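Local coordinates for X-PRO dipeptidase (Streptococcus pyogenes M1 GAS, PDB 3O5V), which is the N-terminal domain of a probable manganese-dependent Xaa-Pro dipeptidase of the M24B family, which would split dipeptides that end in proline, at residues Glu84-Lys87 and Ala88-Asn92; Pro58-Glu61 and Val62-Ser66; Asp103-Asn106 and Val107-His111; Leu10-Gln14 and Lys15-Leu19. All blocks are in the same frame, centred on the assembly; numbering follows the deposited sequence. Where two conformers were deposited one is given.

Interaction 1. Residues Glu84-Lys87 and Ala88-Asn92; sequences EKIK and AVLPN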
loop_
_atom_site.group_PDB
_atom_site.type_symbol
_atom_site.label_atom_id
_atom_site.label_comp_id
_atom_site.label_asym_id
_atom_site.label_seq_id
_atom_site.Cartn_x
_atom_site.Cartn_y
_atom_site.Cartn_z
ATOM N N GLU A 84 -6.644 9.701 8.497
ATOM C CA GLU A 84 -7.814 10.393 7.946
ATOM C C GLU A 84 -7.631 10.653 6.464
ATOM O O GLU A 84 -8.569 10.503 5.687
ATOM C CB GLU A 84 -8.061 11.714 8.684
ATOM C CG GLU A 84 -8.296 11.513 10.176
ATOM C CD GLU A 84 -8.684 12.782 10.939
ATOM O OE1 GLU A 84 -8.489 13.911 10.424
ATOM O OE2 GLU A 84 -9.188 12.635 12.080
ATOM N N LYS A 85 -6.417 11.033 6.070
ATOM C CA LYS A 85 -6.135 11.303 4.664
ATOM C C LYS A 85 -6.280 10.048 3.787
ATOM O O LYS A 85 -6.876 10.097 2.716
ATOM C CB LYS A 85 -4.746 11.936 4.502
ATOM C CG LYS A 85 -4.427 12.412 3.081
ATOM C CD LYS A 85 -5.254 13.629 2.648
ATOM C CE LYS A 85 -4.663 14.256 1.392
ATOM N NZ LYS A 85 -5.420 15.453 0.941
ATOM N N ILE A 86 -5.750 8.919 4.244
ATOM C CA ILE A 86 -5.908 7.662 3.499
ATOM C C ILE A 86 -7.394 7.349 3.282
ATOM O O ILE A 86 -7.819 7.008 2.170
ATOM C CB ILE A 86 -5.234 6.483 4.225
ATOM C CG1 ILE A 86 -3.714 6.668 4.219
ATOM C CG2 ILE A 86 -5.652 5.147 3.576
ATOM C CD1 ILE A 86 -2.955 5.874 5.322
ATOM N N LYS A 87 -8.167 7.450 4.360
ATOM C CA LYS A 87 -9.621 7.298 4.296
ATOM C C LYS A 87 -10.234 8.252 3.257
ATOM O O LYS A 87 -11.102 7.848 2.488
ATOM C CB LYS A 87 -10.249 7.517 5.687
ATOM C CG LYS A 87 -11.792 7.443 5.729
ATOM C CD LYS A 87 -12.306 6.074 5.310
ATOM C CE LYS A 87 -13.844 6.024 5.336
ATOM N NZ LYS A 87 -14.357 4.692 4.912
ATOM N N ALA A 88 -9.758 9.496 3.221
ATOM C CA ALA A 88 -10.303 10.513 2.315
ATOM C C ALA A 88 -9.971 10.259 0.841
ATOM O O ALA A 88 -10.806 10.531 -0.035
ATOM C CB ALA A 88 -9.840 11.918 2.736
ATOM N N VAL A 89 -8.778 9.718 0.559
ATOM C CA VAL A 89 -8.299 9.602 -0.837
ATOM C C VAL A 89 -8.544 8.253 -1.536
ATOM O O VAL A 89 -8.599 8.199 -2.767
ATOM C CB VAL A 89 -6.792 9.995 -1.003
ATOM C CG1 VAL A 89 -6.532 11.379 -0.438
ATOM C CG2 VAL A 89 -5.848 8.942 -0.371
ATOM N N LEU A 90 -8.661 7.177 -0.763
ATOM C CA LEU A 90 -8.819 5.839 -1.337
ATOM C C LEU A 90 -10.242 5.629 -1.881
ATOM O O LEU A 90 -11.195 6.173 -1.320
ATOM C CB LEU A 90 -8.506 4.766 -0.299
ATOM C CG LEU A 90 -7.051 4.498 0.104
ATOM C CD1 LEU A 90 -7.016 3.252 0.927
ATOM C CD2 LEU A 90 -6.162 4.306 -1.097
ATOM N N PRO A 91 -10.384 4.834 -2.961
ATOM C CA PRO A 91 -11.727 4.611 -3.538
ATOM C C PRO A 91 -12.633 3.751 -2.660
ATOM O O PRO A 91 -13.857 3.854 -2.746
ATOM C CB PRO A 91 -11.433 3.882 -4.855
ATOM C CG PRO A 91 -10.045 3.272 -4.664
ATOM C CD PRO A 91 -9.309 4.228 -3.780
ATOM N N ASN A 92 -12.032 2.920 -1.812
ATOM C CA ASN A 92 -12.746 1.857 -1.121
ATOM C C ASN A 92 -11.956 1.371 0.093
ATOM O O ASN A 92 -10.754 1.150 -0.008
ATOM C CB ASN A 92 -12.961 0.689 -2.100
ATOM C CG ASN A 92 -13.804 -0.416 -1.522
ATOM O OD1 ASN A 92 -14.996 -0.522 -1.816
ATOM N ND2 ASN A 92 -13.198 -1.261 -0.708
HETATM O O HOH W 1 -11.827 5.571 1.267
#
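Ile86 and Leu90 lie side by side and point the same way, Ile86 CG2 resting 3.5 Å from Leu90 CD1. With CG1 beside the backbone N (chi1 -68°), the CG2 branch of Ile86 stands anti to that N, beside the carbonyl carbon, and faces Leu90. On the neighbouring flank of the helix, the methylene chain of Lys85 crosses the Val89 side chain at about a right angle, CE standing 3.9 Å from Val89 CG1. Backbone bonds set this spacing: Val89 N reaches Lys85 O at 2.9 Å, and Leu90 N reaches Ile86 O at 3.1 Å. This is the C-terminal end of helix 82-89, one of the helices flanking the mixed sheet of the creatinase/prolidase N-terminal domain. Leu90 is the first residue to leave helical geometry, and Pro91 follows it directly. A water bridges the exit, donating to both Lys87 O and Leu90 O at 2.7 Å each. Ile86 and Leu90 face the sheet, where Ile86 touches Phe46 and Phe56, and Leu90 touches Phe46, Tyr48 and Val54. Val89 rests on Phe74 of the outer strand 73-76. On the exposed side, Lys87 NZ is hydrogen-bonded to Thr93 OG1, just beyond the turn.

Interaction 2. Residues Pro58-Glu61 and Val62-Ser66; sequences PALE and VARAS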
loop_
_atom_site.group_PDB
_atom_site.type_symbol
_atom_site.label_atom_id
_atom_site.label_comp_id
_atom_site.label_asym_id
_atom_site.label_seq_id
_atom_site.Cartn_x
_atom_site.Cartn_y
_atom_site.Cartn_z
ATOM N N PRO A 58 4.446 10.802 1.887
ATOM C CA PRO A 58 4.525 12.196 2.343
ATOM C C PRO A 58 4.468 13.159 1.161
ATOM O O PRO A 58 5.006 12.851 0.084
ATOM C CB PRO A 58 5.905 12.279 2.991
ATOM C CG PRO A 58 6.308 10.850 3.273
ATOM C CD PRO A 58 5.653 10.030 2.221
ATOM N N ALA A 59 3.850 14.322 1.364
ATOM C CA ALA A 59 3.722 15.342 0.318
ATOM C C ALA A 59 5.071 15.627 -0.327
ATOM O O ALA A 59 5.153 15.826 -1.534
ATOM C CB ALA A 59 3.156 16.626 0.906
ATOM N N LEU A 60 6.130 15.641 0.480
ATOM C CA LEU A 60 7.464 15.957 -0.052
ATOM C C LEU A 60 7.962 14.950 -1.111
ATOM O O LEU A 60 8.876 15.266 -1.901
ATOM C CB LEU A 60 8.466 16.139 1.087
ATOM C CG LEU A 60 8.878 14.911 1.907
ATOM C CD1 LEU A 60 10.071 14.240 1.251
ATOM C CD2 LEU A 60 9.240 15.332 3.320
ATOM N N GLU A 61 7.360 13.760 -1.127
ATOM C CA GLU A 61 7.722 12.698 -2.097
ATOM C C GLU A 61 6.876 12.640 -3.380
ATOM O O GLU A 61 7.214 11.890 -4.313
ATOM C CB GLU A 61 7.641 11.321 -1.418
ATOM C CG GLU A 61 8.627 11.092 -0.307
ATOM C CD GLU A 61 10.055 10.892 -0.785
ATOM O OE1 GLU A 61 10.294 10.815 -2.018
ATOM O OE2 GLU A 61 10.940 10.784 0.092
ATOM N N VAL A 62 5.768 13.387 -3.426
ATOM C CA VAL A 62 4.806 13.270 -4.544
ATOM C C VAL A 62 5.462 13.496 -5.912
ATOM O O VAL A 62 5.290 12.685 -6.840
ATOM C CB VAL A 62 3.559 14.209 -4.369
ATOM C CG1 VAL A 62 2.678 14.185 -5.610
ATOM C CG2 VAL A 62 2.736 13.789 -3.160
ATOM N N ALA A 63 6.215 14.584 -6.026
ATOM C CA ALA A 63 6.844 14.960 -7.300
ATOM C C ALA A 63 7.787 13.872 -7.818
ATOM O O ALA A 63 7.686 13.464 -8.971
ATOM C CB ALA A 63 7.573 16.288 -7.170
ATOM N N ARG A 64 8.678 13.381 -6.959
ATOM C CA ARG A 64 9.588 12.297 -7.341
ATOM C C ARG A 64 8.858 10.996 -7.690
ATOM O O ARG A 64 9.179 10.360 -8.695
ATOM C CB ARG A 64 10.645 12.049 -6.256
ATOM C CG ARG A 64 11.620 13.218 -6.157
ATOM C CD ARG A 64 12.643 13.145 -5.017
ATOM N NE ARG A 64 12.112 12.926 -3.657
ATOM C CZ ARG A 64 12.721 13.378 -2.563
ATOM N NH1 ARG A 64 13.839 14.093 -2.676
ATOM N NH2 ARG A 64 12.219 13.144 -1.360
ATOM N N ALA A 65 7.901 10.595 -6.854
ATOM C CA ALA A 65 7.105 9.383 -7.117
ATOM C C ALA A 65 6.422 9.447 -8.486
ATOM O O ALA A 65 6.467 8.469 -9.259
ATOM C CB ALA A 65 6.067 9.168 -6.017
ATOM N N SER A 66 5.823 10.607 -8.777
ATOM C CA SER A 66 5.056 10.840 -10.015
ATOM C C SER A 66 5.882 10.736 -11.302
ATOM O O SER A 66 5.328 10.467 -12.369
ATOM C CB SER A 66 4.351 12.201 -9.962
ATOM O OG SER A 66 3.394 12.235 -8.918
HETATM O O HOH W 2 6.325 16.692 -3.977
HETATM O O HOH W 3 9.381 14.799 -4.523
#
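This is a local contact at a helix start, where the chain leaves strand 54-58 and enters helix 62-68, and an acid and a base three residues apart pair across the first turn. Arg64 NH2 forms a salt bridge with Glu61 OE2 at 3.1 Å; the oxygen sits at the edge of the guanidinium, near its plane. The carboxylate and guanidinium planes are 40° apart, so the two groups meet twisted rather than flat. Glu61 is folded at its second torsion (chi2 -73°) and Arg64 at its third, and these two bends bring the charged ends together beside the helix. Leu60 CD1 adds an apolar neighbour 3.6 Å from Arg64 NH2. In this strand-to-helix connection of the creatinase/prolidase N-terminal domain, the backbone turns tightly: Val62 N bonds to Ala59 O at 3.1 Å, and Ala65 N bonds to Glu61 O at 2.9 Å. Two waters bridge backbone atoms of the turn, one joining Ala59 O to Ala63 N and the other joining Leu60 O to Arg64 N. Farther along, Val62 O accepts from both Ser66 N and Ser66 OG, the hydroxyl at 2.8 Å. Val62 and Ala65 lean back on Val57 and Leu55 of the preceding strand, while the side chain of Glu61 touches Phe34.

Interaction 3. Residues Asp103-Asn106 and Val107-His111; sequences DHLN and VNKFH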
loop_
_atom_site.group_PDB
_atom_site.type_symbol
_atom_site.label_atom_id
_atom_site.label_comp_id
_atom_site.label_asym_id
_atom_site.label_seq_id
_atom_site.Cartn_x
_atom_site.Cartn_y
_atom_site.Cartn_z
ATOM N N ASP A 103 6.363 -8.777 8.312
ATOM C CA ASP A 103 7.795 -8.621 8.648
ATOM C C ASP A 103 8.336 -7.194 8.633
ATOM O O ASP A 103 9.471 -6.957 9.060
ATOM C CB ASP A 103 8.699 -9.499 7.781
ATOM C CG ASP A 103 8.993 -10.837 8.425
ATOM O OD1 ASP A 103 8.993 -10.928 9.675
ATOM O OD2 ASP A 103 9.219 -11.799 7.671
ATOM N N HIS A 104 7.544 -6.251 8.130
ATOM C CA HIS A 104 7.989 -4.865 8.067
ATOM C C HIS A 104 7.070 -3.914 8.844
ATOM O O HIS A 104 7.526 -3.015 9.546
ATOM C CB HIS A 104 8.136 -4.393 6.610
ATOM C CG HIS A 104 8.319 -2.917 6.508
ATOM N ND1 HIS A 104 9.559 -2.313 6.569
ATOM C CD2 HIS A 104 7.411 -1.917 6.459
ATOM C CE1 HIS A 104 9.405 -1.002 6.513
ATOM N NE2 HIS A 104 8.112 -0.737 6.439
ATOM N N LEU A 105 5.769 -4.118 8.696
ATOM C CA LEU A 105 4.778 -3.247 9.300
ATOM C C LEU A 105 4.905 -3.275 10.832
ATOM O O LEU A 105 4.799 -4.346 11.434
ATOM C CB LEU A 105 3.402 -3.763 8.880
ATOM C CG LEU A 105 2.149 -2.918 9.016
ATOM C CD1 LEU A 105 2.223 -1.695 8.121
ATOM C CD2 LEU A 105 0.982 -3.810 8.616
ATOM N N ASN A 106 5.125 -2.120 11.456
ATOM C CA ASN A 106 5.176 -2.077 12.917
ATOM C C ASN A 106 3.760 -2.099 13.517
ATOM O O ASN A 106 2.766 -1.921 12.800
ATOM C CB ASN A 106 6.094 -0.943 13.447
ATOM C CG ASN A 106 5.534 0.474 13.216
ATOM O OD1 ASN A 106 6.259 1.396 12.800
ATOM N ND2 ASN A 106 4.281 0.664 13.531
ATOM N N VAL A 107 3.661 -2.359 14.817
ATOM C CA VAL A 107 2.348 -2.507 15.454
ATOM C C VAL A 107 1.520 -1.213 15.406
ATOM O O VAL A 107 0.302 -1.261 15.205
ATOM C CB VAL A 107 2.492 -3.046 16.905
ATOM C CG1 VAL A 107 1.141 -3.136 17.595
ATOM C CG2 VAL A 107 3.132 -4.418 16.864
ATOM N N ASN A 108 2.172 -0.069 15.569
ATOM C CA ASN A 108 1.459 1.215 15.485
ATOM C C ASN A 108 0.827 1.442 14.105
ATOM O O ASN A 108 -0.332 1.854 14.023
ATOM C CB ASN A 108 2.349 2.399 15.883
ATOM C CG ASN A 108 2.266 2.732 17.376
ATOM O OD1 ASN A 108 1.338 2.315 18.082
ATOM N ND2 ASN A 108 3.240 3.489 17.859
ATOM N N LYS A 109 1.577 1.143 13.037
ATOM C CA LYS A 109 1.054 1.254 11.662
ATOM C C LYS A 109 -0.095 0.272 11.420
ATOM O O LYS A 109 -1.102 0.628 10.787
ATOM C CB LYS A 109 2.158 1.024 10.618
ATOM C CG LYS A 109 3.172 2.132 10.503
ATOM C CD LYS A 109 4.140 1.866 9.346
ATOM C CE LYS A 109 5.261 2.890 9.341
ATOM N NZ LYS A 109 6.220 2.588 8.250
ATOM N N PHE A 110 0.061 -0.959 11.916
ATOM C CA PHE A 110 -0.957 -2.005 11.839
ATOM C C PHE A 110 -2.259 -1.560 12.493
ATOM O O PHE A 110 -3.334 -1.667 11.888
ATOM C CB PHE A 110 -0.428 -3.288 12.494
ATOM C CG PHE A 110 -1.389 -4.450 12.488
ATOM C CD1 PHE A 110 -2.009 -4.880 11.309
ATOM C CD2 PHE A 110 -1.630 -5.161 13.666
ATOM C CE1 PHE A 110 -2.883 -5.979 11.315
ATOM C CE2 PHE A 110 -2.493 -6.264 13.681
ATOM C CZ PHE A 110 -3.127 -6.672 12.500
ATOM N N HIS A 111 -2.155 -1.026 13.709
ATOM C CA HIS A 111 -3.320 -0.461 14.395
ATOM C C HIS A 111 -3.912 0.764 13.678
ATOM O O HIS A 111 -5.131 0.898 13.575
ATOM C CB HIS A 111 -2.978 -0.148 15.856
ATOM C CG HIS A 111 -2.817 -1.370 16.709
ATOM N ND1 HIS A 111 -2.178 -1.343 17.930
ATOM C CD2 HIS A 111 -3.202 -2.656 16.513
ATOM C CE1 HIS A 111 -2.195 -2.555 18.458
ATOM N NE2 HIS A 111 -2.801 -3.373 17.616
HETATM O O HOH W 4 6.889 -0.277 9.652
#
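The chain turns from an irregular loop into helix 107-114 at Asn106, the N-cap residue, whose carbonyl oxygen accepts a hydrogen bond from Phe110 N at 3.0 Å. Leu105, just before the cap, reaches across the first turn with both methyls: CD1 lies 3.7 Å from Lys109 CB, and CD2 is 4.2 Å from Phe110 CB. Its CG stands anti to the backbone N (chi1 -164°), which carries the branched end alongside the helix start. Leu105 and Phe110 cross at about a right angle. The Asn106 side chain folds back over the same turn and crosses the Lys109 side chain, also at about a right angle. In the creatinase/prolidase N-terminal domain, this loop and helix connect the neighbouring parallel strands 97-100 and 120-123, and Phe110 meets Phe121 of the latter edge-to-face. The Lys109 chain runs extended beyond CG toward the loop. There a water donates to His104 O at 2.8 Å and accepts a weak bond from Lys109 NZ at 3.3 Å. Lys109 NZ also lies 4.2 Å from His104 NE2, while the His104 side chain touches Ser23 and Asp24.

Interaction 4. Residues Leu10-Gln14 and Lys15-Leu19; sequences LYLDQ and KGAEL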
loop_
_atom_site.group_PDB
_atom_site.type_symbol
_atom_site.label_atom_id
_atom_site.label_comp_id
_atom_site.label_asym_id
_atom_site.label_seq_id
_atom_site.Cartn_x
_atom_site.Cartn_y
_atom_site.Cartn_z
ATOM N N LEU A 10 -3.544 -11.367 -9.327
ATOM C CA LEU A 10 -3.890 -12.780 -9.507
ATOM C C LEU A 10 -3.835 -13.500 -8.157
ATOM O O LEU A 10 -4.753 -14.254 -7.797
ATOM C CB LEU A 10 -2.927 -13.441 -10.494
ATOM C CG LEU A 10 -3.430 -14.579 -11.398
ATOM C CD1 LEU A 10 -2.271 -15.458 -11.863
ATOM C CD2 LEU A 10 -4.564 -15.405 -10.807
ATOM N N TYR A 11 -2.754 -13.260 -7.420
ATOM C CA TYR A 11 -2.560 -13.865 -6.094
ATOM C C TYR A 11 -3.729 -13.588 -5.157
ATOM O O TYR A 11 -4.266 -14.515 -4.535
ATOM C CB TYR A 11 -1.264 -13.359 -5.465
ATOM C CG TYR A 11 -0.983 -13.956 -4.099
ATOM C CD1 TYR A 11 -0.626 -15.299 -3.961
ATOM C CD2 TYR A 11 -1.076 -13.174 -2.947
ATOM C CE1 TYR A 11 -0.346 -15.846 -2.712
ATOM C CE2 TYR A 11 -0.804 -13.713 -1.693
ATOM C CZ TYR A 11 -0.451 -15.048 -1.584
ATOM O OH TYR A 11 -0.188 -15.583 -0.346
ATOM N N LEU A 12 -4.116 -12.315 -5.054
ATOM C CA LEU A 12 -5.280 -11.906 -4.278
ATOM C C LEU A 12 -6.553 -12.644 -4.703
ATOM O O LEU A 12 -7.311 -13.121 -3.854
ATOM C CB LEU A 12 -5.479 -10.389 -4.381
ATOM C CG LEU A 12 -4.363 -9.521 -3.782
ATOM C CD1 LEU A 12 -4.577 -8.061 -4.170
ATOM C CD2 LEU A 12 -4.289 -9.681 -2.254
ATOM N N ASP A 13 -6.777 -12.754 -6.013
ATOM C CA ASP A 13 -7.947 -13.465 -6.524
ATOM C C ASP A 13 -7.913 -14.944 -6.166
ATOM O O ASP A 13 -8.934 -15.494 -5.760
ATOM C CB ASP A 13 -8.102 -13.268 -8.032
ATOM C CG ASP A 13 -8.691 -11.905 -8.391
ATOM O OD1 ASP A 13 -9.215 -11.193 -7.502
ATOM O OD2 ASP A 13 -8.631 -11.541 -9.585
ATOM N N GLN A 14 -6.746 -15.573 -6.304
ATOM C CA GLN A 14 -6.536 -16.957 -5.870
ATOM C C GLN A 14 -6.749 -17.181 -4.359
ATOM O O GLN A 14 -7.165 -18.280 -3.953
ATOM C CB GLN A 14 -5.144 -17.426 -6.270
ATOM C CG GLN A 14 -4.997 -17.672 -7.773
ATOM C CD GLN A 14 -3.559 -17.830 -8.234
ATOM O OE1 GLN A 14 -2.615 -17.413 -7.561
ATOM N NE2 GLN A 14 -3.389 -18.421 -9.402
ATOM N N LYS A 15 -6.469 -16.157 -3.543
ATOM C CA LYS A 15 -6.660 -16.232 -2.082
ATOM C C LYS A 15 -8.010 -15.690 -1.631
ATOM O O LYS A 15 -8.304 -15.653 -0.422
ATOM C CB LYS A 15 -5.533 -15.498 -1.332
ATOM C CG LYS A 15 -4.118 -15.930 -1.713
ATOM C CD LYS A 15 -3.888 -17.433 -1.507
ATOM C CE LYS A 15 -3.350 -17.738 -0.126
ATOM N NZ LYS A 15 -2.993 -19.185 0.003
ATOM N N GLY A 16 -8.831 -15.266 -2.590
ATOM C CA GLY A 16 -10.118 -14.637 -2.294
ATOM C C GLY A 16 -9.984 -13.410 -1.413
ATOM O O GLY A 16 -10.813 -13.181 -0.533
ATOM N N ALA A 17 -8.933 -12.624 -1.641
ATOM C CA ALA A 17 -8.718 -11.376 -0.906
ATOM C C ALA A 17 -8.917 -10.201 -1.849
ATOM O O ALA A 17 -8.813 -10.357 -3.066
ATOM C CB ALA A 17 -7.326 -11.352 -0.317
ATOM N N GLU A 18 -9.186 -9.022 -1.302
ATOM C CA GLU A 18 -9.505 -7.876 -2.153
ATOM C C GLU A 18 -8.405 -6.793 -2.183
ATOM O O GLU A 18 -8.485 -5.852 -2.977
ATOM C CB GLU A 18 -10.851 -7.255 -1.733
ATOM C CG GLU A 18 -12.064 -8.206 -1.822
ATOM C CD GLU A 18 -12.175 -9.175 -0.640
ATOM O OE1 GLU A 18 -11.683 -8.849 0.468
ATOM O OE2 GLU A 18 -12.767 -10.268 -0.825
ATOM N N LEU A 19 -7.406 -6.913 -1.309
ATOM C CA LEU A 19 -6.455 -5.810 -1.091
ATOM C C LEU A 19 -5.118 -6.301 -0.545
ATOM O O LEU A 19 -5.087 -7.081 0.407
ATOM C CB LEU A 19 -7.042 -4.828 -0.069
ATOM C CG LEU A 19 -6.852 -3.301 -0.127
ATOM C CD1 LEU A 19 -6.765 -2.644 1.268
ATOM C CD2 LEU A 19 -5.739 -2.785 -1.038
HETATM O O HOH W 5 -10.660 -11.495 -4.861
#
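A Schellman motif ends helix 3-14, the first helix of the creatinase/prolidase N-terminal domain, and turns the chain toward strand 19-22. Gly16 makes the turn with positive phi (57°). Its two characteristic bonds run back into the last helical turn: Ala17 N binds Leu12 O at 2.8 Å in a nearly straight bond (166°), and Gly16 N binds Asp13 O at 3.2 Å from well above the carbonyl plane. Before them, Lys15 N still makes the regular helical bond to Tyr11 O, at 2.9 Å. Side chains pack against the turn in two places. The Lys15 methylene CG sits over one face of the Tyr11 ring in a CH-pi contact, 3.9 Å from the centroid and 14° off the ring normal. Bends at the second and third torsions of Lys15 then lead the chain along the ring, bringing CE to 3.8 Å from Tyr11 OH. On the buried side, Leu12 CD2 packs 4.0 Å from Ala17 CB, an apolar contact between the same two residues as the Leu12-Ala17 backbone bond. A water donates to both Asp13 OD1 and Ala17 O and so ties the helix end to the chain leaving it. Beyond the turn, Glu18 OE1 is hydrogen-bonded to Thr97 N, and Leu19 makes a backbone hydrogen bond with Tyr99, though its own N finds no partner, as strand 19-22 begins beside strand 97-100. Leu12, Lys15 and Ala17 all touch Tyr99 of that strand, while the Tyr11 ring meets Tyr127 of helix 125-129.

Overall arrangement
All four contacts are local and lie at the ends of helices around one mixed sheet. Interactions 1 and 4 lie where helices end, one with a water bridging the exit and the other with a Schellman turn; interactions 2 and 3 open them. Interaction 3 is a surface contact, whereas the other three are partly buried, with aliphatic side chains facing the sheet. Of the four, interaction 2 alone has a salt bridge across its segments, and interaction 4 alone a CH-pi contact. Interactions 1 and 2 both pack against strand 54-58, while residues 15-19 of interaction 4 lead into the sheet itself. Interactions 2 and 4 lie on opposite sides of the chain's centre, their centres about 29 Å apart.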